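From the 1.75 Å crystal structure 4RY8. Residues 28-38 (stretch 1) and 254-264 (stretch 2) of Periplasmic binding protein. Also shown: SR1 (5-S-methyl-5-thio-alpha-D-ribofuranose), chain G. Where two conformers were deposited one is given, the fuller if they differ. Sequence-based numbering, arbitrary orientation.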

# COMPACT_ATOMS: atom_id res chain seq x y z
N SER C 28 -4.32 -10.29 23.38
CA SER C 28 -4.37 -8.88 23.75
C SER C 28 -4.93 -7.90 22.68
O SER C 28 -5.67 -6.97 23.02
CB SER C 28 -2.99 -8.40 24.29
OG SER C 28 -3.01 -6.99 24.45
N PHE C 29 -4.62 -8.07 21.41
CA PHE C 29 -5.28 -7.27 20.37
C PHE C 29 -6.78 -7.19 20.59
O PHE C 29 -7.36 -6.11 20.63
CB PHE C 29 -5.00 -7.80 18.95
CG PHE C 29 -5.78 -7.08 17.88
CD1 PHE C 29 -7.12 -7.38 17.61
CD2 PHE C 29 -5.19 -6.06 17.17
CE1 PHE C 29 -7.85 -6.68 16.66
CE2 PHE C 29 -5.89 -5.35 16.23
CZ PHE C 29 -7.23 -5.66 15.96
N PHE C 30 -7.41 -8.34 20.75
CA PHE C 30 -8.84 -8.43 20.82
C PHE C 30 -9.33 -7.93 22.18
O PHE C 30 -10.38 -7.30 22.27
CB PHE C 30 -9.30 -9.85 20.52
CG PHE C 30 -9.28 -10.19 19.06
CD1 PHE C 30 -10.16 -9.55 18.19
CD2 PHE C 30 -8.43 -11.16 18.54
CE1 PHE C 30 -10.15 -9.83 16.82
CE2 PHE C 30 -8.43 -11.45 17.20
CZ PHE C 30 -9.30 -10.80 16.33
N GLU C 31 -8.55 -8.16 23.24
CA GLU C 31 -8.95 -7.67 24.57
C GLU C 31 -8.91 -6.16 24.61
O GLU C 31 -9.73 -5.52 25.26
CB GLU C 31 -8.03 -8.24 25.67
CG GLU C 31 -8.04 -9.77 25.75
CD GLU C 31 -6.86 -10.35 26.55
OE1 GLU C 31 -6.22 -9.61 27.31
OE2 GLU C 31 -6.60 -11.56 26.43
N ARG C 32 -7.97 -5.58 23.89
CA ARG C 32 -7.80 -4.13 23.89
C ARG C 32 -8.90 -3.46 23.08
O ARG C 32 -9.39 -2.39 23.44
CB ARG C 32 -6.40 -3.77 23.39
CG ARG C 32 -5.30 -4.10 24.40
CD ARG C 32 -5.29 -3.12 25.57
NE ARG C 32 -6.13 -3.56 26.68
CZ ARG C 32 -6.67 -2.75 27.59
NH1 ARG C 32 -7.41 -3.27 28.56
NH2 ARG C 32 -6.49 -1.44 27.52
N TYR C 33 -9.31 -4.09 22.01
CA TYR C 33 -10.44 -3.62 21.18
C TYR C 33 -11.69 -3.56 22.03
O TYR C 33 -12.41 -2.55 22.05
CB TYR C 33 -10.60 -4.59 20.04
CG TYR C 33 -11.81 -4.43 19.15
CD1 TYR C 33 -13.09 -4.72 19.59
CD2 TYR C 33 -11.66 -3.99 17.82
CE1 TYR C 33 -14.19 -4.61 18.74
CE2 TYR C 33 -12.76 -3.84 16.99
CZ TYR C 33 -14.02 -4.17 17.45
OH TYR C 33 -15.12 -4.05 16.60
N LEU C 34 -11.93 -4.66 22.75
CA LEU C 34 -13.06 -4.75 23.69
C LEU C 34 -13.00 -3.66 24.77
O LEU C 34 -14.00 -3.00 25.01
CB LEU C 34 -13.16 -6.15 24.31
CG LEU C 34 -14.37 -6.35 25.23
CD1 LEU C 34 -15.62 -6.31 24.38
CD2 LEU C 34 -14.26 -7.62 26.06
N ALA C 35 -11.84 -3.45 25.38
CA ALA C 35 -11.70 -2.37 26.34
C ALA C 35 -12.07 -1.02 25.70
O ALA C 35 -12.81 -0.26 26.29
CB ALA C 35 -10.29 -2.31 26.92
N GLY C 36 -11.55 -0.76 24.49
CA GLY C 36 -11.87 0.43 23.75
C GLY C 36 -13.36 0.62 23.48
O GLY C 36 -13.90 1.69 23.68
N ALA C 37 -14.04 -0.44 23.04
CA ALA C 37 -15.47 -0.38 22.81
C ALA C 37 -16.15 0.02 24.11
O ALA C 37 -16.98 0.92 24.13
CB ALA C 37 -15.98 -1.75 22.27
N GLN C 38 -15.79 -0.62 25.20
CA GLN C 38 -16.41 -0.30 26.51
C GLN C 38 -16.18 1.12 26.95
O GLN C 38 -17.10 1.75 27.47
CB GLN C 38 -15.93 -1.26 27.59
CG GLN C 38 -16.36 -2.69 27.32
CD GLN C 38 -15.49 -3.71 28.01
OE1 GLN C 38 -14.36 -3.42 28.40
NE2 GLN C 38 -16.01 -4.92 28.18
N ASP C 254 -3.71 1.00 16.74
CA ASP C 254 -4.14 0.91 18.13
C ASP C 254 -5.53 0.25 18.21
O ASP C 254 -6.51 0.93 17.97
CB ASP C 254 -4.22 2.32 18.73
CG ASP C 254 -4.55 2.31 20.21
OD1 ASP C 254 -4.76 1.22 20.78
OD2 ASP C 254 -4.60 3.41 20.79
N SER C 255 -5.61 -1.04 18.59
CA SER C 255 -6.90 -1.80 18.56
C SER C 255 -7.95 -1.19 19.48
O SER C 255 -9.14 -1.27 19.20
CB SER C 255 -6.69 -3.28 18.91
OG SER C 255 -6.06 -3.44 20.17
N TYR C 256 -7.49 -0.55 20.55
CA TYR C 256 -8.34 0.19 21.49
C TYR C 256 -9.14 1.28 20.78
O TYR C 256 -10.33 1.42 20.99
CB TYR C 256 -7.44 0.83 22.60
CG TYR C 256 -8.15 1.48 23.80
CD1 TYR C 256 -8.57 0.73 24.90
CD2 TYR C 256 -8.39 2.86 23.83
CE1 TYR C 256 -9.21 1.33 25.98
CE2 TYR C 256 -9.03 3.47 24.91
CZ TYR C 256 -9.44 2.70 25.97
OH TYR C 256 -10.07 3.32 27.04
N ALA C 257 -8.47 2.06 19.94
CA ALA C 257 -9.09 3.08 19.10
C ALA C 257 -9.95 2.43 18.00
O ALA C 257 -10.93 2.99 17.55
CB ALA C 257 -8.03 3.93 18.45
N VAL C 258 -9.57 1.26 17.53
CA VAL C 258 -10.41 0.61 16.53
C VAL C 258 -11.73 0.26 17.22
O VAL C 258 -12.81 0.41 16.64
CB VAL C 258 -9.76 -0.63 15.90
CG1 VAL C 258 -10.76 -1.36 15.01
CG2 VAL C 258 -8.53 -0.23 15.11
N GLY C 259 -11.64 -0.21 18.46
CA GLY C 259 -12.82 -0.59 19.21
C GLY C 259 -13.71 0.58 19.57
O GLY C 259 -14.92 0.47 19.46
N ARG C 260 -13.13 1.68 20.05
CA ARG C 260 -13.87 2.91 20.19
C ARG C 260 -14.57 3.29 18.90
O ARG C 260 -15.77 3.53 18.90
CB ARG C 260 -12.96 4.05 20.68
CG ARG C 260 -12.52 3.88 22.13
CD ARG C 260 -11.45 4.86 22.56
NE ARG C 260 -11.94 6.22 22.52
CZ ARG C 260 -12.68 6.79 23.46
NH1 ARG C 260 -13.02 6.14 24.57
NH2 ARG C 260 -13.05 8.07 23.30
N LEU C 261 -13.85 3.30 17.78
CA LEU C 261 -14.43 3.63 16.49
C LEU C 261 -15.69 2.78 16.18
O LEU C 261 -16.71 3.28 15.67
CB LEU C 261 -13.38 3.46 15.36
CG LEU C 261 -13.93 3.56 13.93
CD1 LEU C 261 -14.67 4.87 13.70
CD2 LEU C 261 -12.83 3.41 12.88
N ALA C 262 -15.61 1.50 16.47
CA ALA C 262 -16.72 0.61 16.12
C ALA C 262 -17.98 1.00 16.86
O ALA C 262 -19.06 0.96 16.28
CB ALA C 262 -16.36 -0.85 16.38
N VAL C 263 -17.83 1.43 18.13
CA VAL C 263 -19.00 1.82 18.91
C VAL C 263 -19.53 3.15 18.42
O VAL C 263 -20.76 3.30 18.28
CB VAL C 263 -18.69 1.83 20.41
CG1 VAL C 263 -19.77 2.55 21.22
CG2 VAL C 263 -18.51 0.39 20.88
N ARG C 264 -18.62 4.09 18.15
CA ARG C 264 -18.97 5.41 17.63
C ARG C 264 -19.75 5.31 16.38
O ARG C 264 -20.68 6.06 16.21
CB ARG C 264 -17.75 6.26 17.28
CG ARG C 264 -17.34 7.20 18.36
CD ARG C 264 -16.66 8.44 17.82
NE ARG C 264 -15.55 8.20 16.88
CZ ARG C 264 -14.40 7.63 17.20
NH1 ARG C 264 -14.16 7.16 18.43
NH2 ARG C 264 -13.46 7.53 16.29
CS SR1 G . -8.06 -14.33 13.54
S SR1 G . -8.15 -12.81 12.61
C5 SR1 G . -6.86 -11.98 13.56
C4 SR1 G . -6.62 -10.56 13.05
O4 SR1 G . -7.84 -9.90 13.15
C1 SR1 G . -7.68 -8.56 13.64
O1 SR1 G . -8.08 -7.70 12.64
C2 SR1 G . -6.22 -8.32 14.00
O2 SR1 G . -5.49 -7.35 13.20
C3 SR1 G . -5.64 -9.71 13.86
O3 SR1 G . -4.37 -9.67 13.22

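This is a close glycine-mediated helix-helix packing, in which two helices crossing at -43° approach to 6.5 Å between axes and are joined mainly by CA-H...O contacts and by aromatic rings laid over backbone CA atoms. The rule is clearest at the two glycines. At Gly36, whose CA lies 4.2 Å from Tyr256 CA, an ideal CB would fall 1.9 Å from Tyr256 O; at Gly259, whose CA is 4.3 Å from Tyr33 CA, it would fall 2.0 Å from Tyr33 O. Without side chains, both positions let the backbones meet: Gly36 CA sits 3.3 Å from Tyr256 O, and Gly259 CA 3.5 Å from Tyr33 O. Similar contacts run between Tyr33 CA and Ser255 O (3.3 Å) and between Tyr256 CA and Arg32 O (3.4 Å), so carbonyls already engaged within their own helices also face CA hydrogens across the interface.

Each glycine also carries a tyrosine ring from the other helix. Gly36, Gly259 and Tyr33 are all buried, and the contact buries 567 Å², both sides summed. Gly259 CA lies over a face of Tyr33, and Gly36 CA over a face of Tyr256. Tyr33, chi1 t, is a knob among Ser255, Val258, Gly259 and Ala262, its CE2 3.8 Å from Val258 CG1. The small Ala262 leaves room for the phenol end, with its CB 3.4 Å from Tyr33 OH. Farther along, the methyl of Ala37 meets Val263, CB to CG2 at 3.6 Å, a compact apolar pair.

Ser255 is small enough to point its CB toward the first helix and place OG 3.0 Å from Phe29 O, within hydrogen-bonding reach. Its CB covers one face of the Phe29 ring; the opposite face receives the bound sugar, with Phe29 CZ 3.5 Å from SR1 C2. One ring thus links helix packing to the ligand site.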